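Local structure of putative solute-binding component of ABC transporter (Clostridium phytofermentans, 4YS6) at residues T108-A113 / R125-S130; S83-M88 / D104-V109. The protein probably captures sugars outside the cell for uptake by an ABC transporter, and holds beta-D-glucose between its two lobes in this structure. All blocks are in the same frame, centred on the assembly; numbering follows the deposited sequence.

Contact 1. Residues T108-A113 / R125-S130. With BGC (beta-D-glucopyranose), chain D.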
loop_
_atom_site.group_PDB
_atom_site.type_symbol
_atom_site.label_atom_id
_atom_site.label_comp_id
_atom_site.label_asym_id
_atom_site.label_seq_id
_atom_site.Cartn_x
_atom_site.Cartn_y
_atom_site.Cartn_z
ATOM N N THR A 108 9.413 20.833 -6.048
ATOM C CA THR A 108 9.333 22.276 -6.044
ATOM C C THR A 108 8.619 22.796 -4.806
ATOM O O THR A 108 9.109 23.698 -4.141
ATOM C CB THR A 108 8.614 22.789 -7.306
ATOM O OG1 THR A 108 9.348 22.367 -8.459
ATOM C CG2 THR A 108 8.533 24.294 -7.301
ATOM N N VAL A 109 7.465 22.225 -4.486
ATOM C CA VAL A 109 6.694 22.758 -3.381
ATOM C C VAL A 109 7.343 22.413 -2.059
ATOM O O VAL A 109 7.254 23.170 -1.092
ATOM C CB VAL A 109 5.222 22.259 -3.419
ATOM C CG1 VAL A 109 5.128 20.772 -3.192
ATOM C CG2 VAL A 109 4.385 23.026 -2.414
ATOM N N LEU A 110 8.010 21.269 -1.980
ATOM C CA LEU A 110 8.703 20.965 -0.726
ATOM C C LEU A 110 9.943 21.848 -0.486
ATOM O O LEU A 110 10.301 22.104 0.682
ATOM C CB LEU A 110 9.068 19.498 -0.680
ATOM C CG LEU A 110 7.829 18.586 -0.553
ATOM C CD1 LEU A 110 8.257 17.202 -0.203
ATOM C CD2 LEU A 110 6.787 19.095 0.467
ATOM N N ALA A 111 10.585 22.332 -1.553
ATOM C CA ALA A 111 11.655 23.304 -1.415
ATOM C C ALA A 111 11.117 24.571 -0.739
ATOM O O ALA A 111 11.790 25.170 0.084
ATOM C CB ALA A 111 12.281 23.646 -2.788
ATOM N N GLN A 112 9.903 24.970 -1.104
ATOM C CA GLN A 112 9.235 26.127 -0.494
ATOM C C GLN A 112 9.036 25.908 1.013
ATOM O O GLN A 112 9.274 26.790 1.841
ATOM C CB GLN A 112 7.890 26.373 -1.192
ATOM C CG GLN A 112 7.119 27.548 -0.667
ATOM C CD GLN A 112 5.793 27.722 -1.378
ATOM O OE1 GLN A 112 5.533 27.091 -2.411
ATOM N NE2 GLN A 112 4.942 28.580 -0.826
ATOM N N ALA A 113 8.630 24.707 1.382
ATOM C CA ALA A 113 8.423 24.386 2.792
ATOM C C ALA A 113 9.741 24.433 3.541
ATOM O O ALA A 113 9.831 25.018 4.614
ATOM C CB ALA A 113 7.786 23.033 2.930
ATOM N N ARG A 125 4.017 6.483 2.139
ATOM C CA ARG A 125 4.818 6.461 0.917
ATOM C C ARG A 125 6.002 7.392 1.030
ATOM O O ARG A 125 5.870 8.506 1.520
ATOM C CB ARG A 125 3.974 6.893 -0.276
ATOM C CG ARG A 125 2.755 5.992 -0.477
ATOM C CD ARG A 125 1.786 6.642 -1.436
ATOM N NE ARG A 125 0.697 5.722 -1.806
ATOM C CZ ARG A 125 -0.281 6.024 -2.660
ATOM N NH1 ARG A 125 -0.350 7.220 -3.208
ATOM N NH2 ARG A 125 -1.199 5.121 -2.971
ATOM N N LEU A 126 7.161 6.962 0.570
ATOM C CA LEU A 126 8.338 7.797 0.691
ATOM C C LEU A 126 8.365 8.886 -0.412
ATOM O O LEU A 126 8.069 8.628 -1.578
ATOM C CB LEU A 126 9.585 6.923 0.666
ATOM C CG LEU A 126 10.914 7.619 0.946
ATOM C CD1 LEU A 126 10.942 8.273 2.310
ATOM C CD2 LEU A 126 12.078 6.641 0.771
ATOM N N ILE A 127 8.715 10.102 -0.012
ATOM C CA ILE A 127 8.891 11.233 -0.930
ATOM C C ILE A 127 10.326 11.207 -1.428
ATOM O O ILE A 127 11.252 11.126 -0.619
ATOM C CB ILE A 127 8.562 12.558 -0.227
ATOM C CG1 ILE A 127 7.060 12.616 0.072
ATOM C CG2 ILE A 127 8.999 13.758 -1.062
ATOM C CD1 ILE A 127 6.667 13.697 1.048
HETATM N N MSE A 128 10.493 11.208 -2.752
HETATM C CA MSE A 128 11.757 10.889 -3.411
HETATM C C MSE A 128 12.486 12.121 -3.956
HETATM O O MSE A 128 11.855 13.115 -4.335
HETATM C CB MSE A 128 11.515 9.900 -4.580
HETATM C CG MSE A 128 10.695 8.690 -4.290
HETATM SE SE MSE A 128 11.428 7.613 -2.844
HETATM C CE MSE A 128 12.952 6.859 -3.817
ATOM N N ASN A 129 13.812 12.029 -4.044
ATOM C CA ASN A 129 14.638 13.065 -4.654
ATOM C C ASN A 129 14.383 14.447 -4.115
ATOM O O ASN A 129 14.317 15.415 -4.878
ATOM C CB ASN A 129 14.433 13.096 -6.163
ATOM C CG ASN A 129 15.026 11.912 -6.843
ATOM O OD1 ASN A 129 15.916 11.257 -6.300
ATOM N ND2 ASN A 129 14.564 11.635 -8.059
ATOM N N SER A 130 14.226 14.534 -2.801
ATOM C CA SER A 130 14.071 15.808 -2.113
ATOM C C SER A 130 14.875 15.820 -0.845
ATOM O O SER A 130 14.840 14.852 -0.111
ATOM C CB SER A 130 12.605 16.070 -1.773
ATOM O OG SER A 130 12.486 17.243 -0.973
HETATM C C2 BGC D . -0.074 1.644 0.440
HETATM C C3 BGC D . -1.045 0.512 0.352
HETATM C C4 BGC D . -2.212 0.829 -0.486
HETATM C C5 BGC D . -1.826 1.355 -1.834
HETATM C C6 BGC D . -2.988 1.893 -2.642
HETATM C C1 BGC D . 0.402 2.022 -0.977
HETATM O O1 BGC D . 1.227 3.012 -0.978
HETATM O O2 BGC D . 1.050 1.262 1.222
HETATM O O3 BGC D . -1.452 0.201 1.738
HETATM O O4 BGC D . -3.016 -0.350 -0.743
HETATM O O5 BGC D . -0.885 2.452 -1.629
HETATM O O6 BGC D . -3.824 2.739 -1.869
#

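Contact 2. Residues S83-M88 / D104-V109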
loop_
_atom_site.group_PDB
_atom_site.type_symbol
_atom_site.label_atom_id
_atom_site.label_comp_id
_atom_site.label_asym_id
_atom_site.label_seq_id
_atom_site.Cartn_x
_atom_site.Cartn_y
_atom_site.Cartn_z
ATOM N N SER A 83 -1.027 21.857 -5.547
ATOM C CA SER A 83 -1.736 23.083 -5.210
ATOM C C SER A 83 -2.257 23.057 -3.776
ATOM O O SER A 83 -2.249 24.087 -3.096
ATOM C CB SER A 83 -2.877 23.308 -6.190
ATOM O OG SER A 83 -2.340 23.517 -7.473
ATOM N N GLN A 84 -2.687 21.891 -3.304
ATOM C CA GLN A 84 -3.164 21.785 -1.930
ATOM C C GLN A 84 -2.049 22.055 -0.940
ATOM O O GLN A 84 -2.250 22.777 0.025
ATOM C CB GLN A 84 -3.788 20.421 -1.674
ATOM C CG GLN A 84 -5.108 20.275 -2.399
ATOM C CD GLN A 84 -5.719 18.903 -2.266
ATOM O OE1 GLN A 84 -5.025 17.910 -2.024
ATOM N NE2 GLN A 84 -7.039 18.836 -2.456
ATOM N N ILE A 85 -0.863 21.511 -1.196
ATOM C CA ILE A 85 0.285 21.757 -0.323
ATOM C C ILE A 85 0.711 23.232 -0.371
ATOM O O ILE A 85 0.968 23.829 0.674
ATOM C CB ILE A 85 1.447 20.815 -0.697
ATOM C CG1 ILE A 85 1.013 19.381 -0.421
ATOM C CG2 ILE A 85 2.730 21.131 0.097
ATOM C CD1 ILE A 85 1.849 18.332 -1.110
ATOM N N GLU A 86 0.730 23.837 -1.564
ATOM C CA GLU A 86 0.982 25.267 -1.679
ATOM C C GLU A 86 0.026 26.070 -0.804
ATOM O O GLU A 86 0.441 27.025 -0.149
ATOM C CB GLU A 86 0.862 25.730 -3.142
ATOM C CG GLU A 86 2.100 25.436 -3.955
ATOM C CD GLU A 86 1.956 25.774 -5.430
ATOM O OE1 GLU A 86 0.820 26.017 -5.892
ATOM O OE2 GLU A 86 2.991 25.786 -6.127
ATOM N N ASN A 87 -1.248 25.686 -0.814
ATOM C CA ASN A 87 -2.278 26.404 -0.060
ATOM C C ASN A 87 -2.105 26.192 1.434
ATOM O O ASN A 87 -2.348 27.102 2.216
ATOM C CB ASN A 87 -3.676 25.953 -0.471
ATOM C CG ASN A 87 -4.048 26.395 -1.877
ATOM O OD1 ASN A 87 -3.373 27.231 -2.481
ATOM N ND2 ASN A 87 -5.127 25.827 -2.405
HETATM N N MSE A 88 -1.707 24.984 1.832
HETATM C CA MSE A 88 -1.426 24.728 3.245
HETATM C C MSE A 88 -0.325 25.653 3.743
HETATM O O MSE A 88 -0.415 26.220 4.831
HETATM C CB MSE A 88 -1.026 23.269 3.474
HETATM C CG MSE A 88 -2.164 22.322 3.388
HETATM SE SE MSE A 88 -1.548 20.465 3.252
HETATM C CE MSE A 88 -3.291 19.695 2.806
ATOM N N ASP A 104 8.121 11.418 -6.658
ATOM C CA ASP A 104 9.078 12.436 -7.144
ATOM C C ASP A 104 8.442 13.726 -7.695
ATOM O O ASP A 104 9.127 14.535 -8.309
ATOM C CB ASP A 104 9.991 11.807 -8.206
ATOM C CG ASP A 104 9.230 11.260 -9.402
ATOM O OD1 ASP A 104 7.983 11.206 -9.360
ATOM O OD2 ASP A 104 9.897 10.858 -10.381
ATOM N N SER A 105 7.157 13.948 -7.432
ATOM C CA SER A 105 6.446 15.067 -8.030
ATOM C C SER A 105 6.376 16.362 -7.221
ATOM O O SER A 105 5.851 17.356 -7.705
ATOM C CB SER A 105 5.011 14.639 -8.325
ATOM O OG SER A 105 4.346 14.351 -7.098
ATOM N N LEU A 106 6.863 16.337 -5.988
ATOM C CA LEU A 106 6.629 17.419 -5.043
ATOM C C LEU A 106 7.879 18.239 -4.740
ATOM O O LEU A 106 7.896 19.052 -3.820
ATOM C CB LEU A 106 6.073 16.840 -3.731
ATOM C CG LEU A 106 4.787 16.019 -3.828
ATOM C CD1 LEU A 106 4.284 15.550 -2.470
ATOM C CD2 LEU A 106 3.706 16.811 -4.526
ATOM N N GLY A 107 8.931 18.053 -5.530
ATOM C CA GLY A 107 10.197 18.691 -5.224
ATOM C C GLY A 107 10.129 20.204 -5.127
ATOM O O GLY A 107 10.723 20.805 -4.240
ATOM N N THR A 108 9.413 20.833 -6.048
ATOM C CA THR A 108 9.333 22.276 -6.044
ATOM C C THR A 108 8.619 22.796 -4.806
ATOM O O THR A 108 9.109 23.698 -4.141
ATOM C CB THR A 108 8.614 22.789 -7.306
ATOM O OG1 THR A 108 9.348 22.367 -8.459
ATOM C CG2 THR A 108 8.533 24.294 -7.301
ATOM N N VAL A 109 7.465 22.225 -4.486
ATOM C CA VAL A 109 6.694 22.758 -3.381
ATOM C C VAL A 109 7.343 22.413 -2.059
ATOM O O VAL A 109 7.254 23.170 -1.092
ATOM C CB VAL A 109 5.222 22.259 -3.419
ATOM C CG1 VAL A 109 5.128 20.772 -3.192
ATOM C CG2 VAL A 109 4.385 23.026 -2.414
#

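Contact 1. Residues T108-A113 / R125-S130
Arg125 NE donates to the anomeric hydroxyl oxygen O1 of beta-D-glucopyranose at 2.9 Å with an N-H...O angle of 160°. Beside it, Arg125 NH2 reaches the ring oxygen O5 of the sugar at 3.0 Å and almost straight, 173°. The two bonds fix the rotation of the guanidinium, whose edge meets the sugar with glucose C5 in its plane; the side chain runs extended from CG to NE to get there. Arg125 NH1 is used too, by Ser100 O. The glucose is also hydrogen-bonded to Asp124, Asp176, Asp272, Asn246, Lys292 and Arg50, as suits a carbohydrate site in the cleft of a periplasmic binding protein. Residues 125-130 lie in the loop after strand 119-123, the second strand of a beta-alpha-beta crossover whose helix is 107-115, and lead away from the sugar toward that helix. There Leu110 and Ile127 reach toward each other tip to tip, Leu110 CD1 lying 3.6 Å from Ile127 CG2 and 4.0 Å from Ile127 CD1. Ile98 of strand 95-98, the first strand of the crossover, touches both. Farther along, Ser130 OG, hydrogen-bonded to Ala132 N, passes Leu110 CB at 4.1 Å.

Contact 2. Residues S83-M88 / D104-V109
Ile85 sets CG1 beside its backbone N (chi1 -65°), which leaves CG2 anti to that N, facing Val109. In Val109, chi1 of 66° wedges CG1 between the backbone N and the carbonyl carbon and swings CG2 out toward helix 78-90. The two branches meet with Val109 CG2 at 3.6 Å from Ile85 CG2, the side chains crossing at about a right angle. Val109 CG1 comes to 4.1 Å from Ile85 CG2, so both valine methyls bear on a single isoleucine methyl. The other end of the isoleucine serves Leu106: Ile85 CD1 lies 3.9 Å from Leu106 CD1 and 4.2 Å from Leu106 CD2, again across its partner. Leu106 stands right before helix 107-115, at the N-cap position, and adds its apolar side chain to the contact. Glu86 contributes its aliphatic part, with Glu86 CG 3.7 Å from Val109 CG2 at the partly exposed border of an otherwise buried contact. No hydrogen bond joins the two segments. Helices 78-90 and 107-115, successive helices of an alternating beta-alpha lobe, pack side by side on one face of its mixed sheet, with Ile85 resting on Leu96 and Ile98 of strand 95-98 and Leu106 also on Ile98.

Overall arrangement
Contacts 1 and 2 have centres about 8 Å apart and share Thr108 and Val109 on helix 107-115, which packs against helix 78-90 in contact 2 and against residues 125-130 in contact 1. Along the chain the order is 83-88, 104-109, 108-113 and 125-130, following the alternating helices and strands of one lobe with its mixed sheet. Strand 95-98 lies between helices 78-90 and 107-115 in sequence and runs beneath both contacts. Contact 2 lies farther from the sugar, the Leu106 side chain being about 13 Å from it. Contact 1 runs from the helix layer to the cleft, so the loop carrying Arg125 is continuous with the packed core of this lobe.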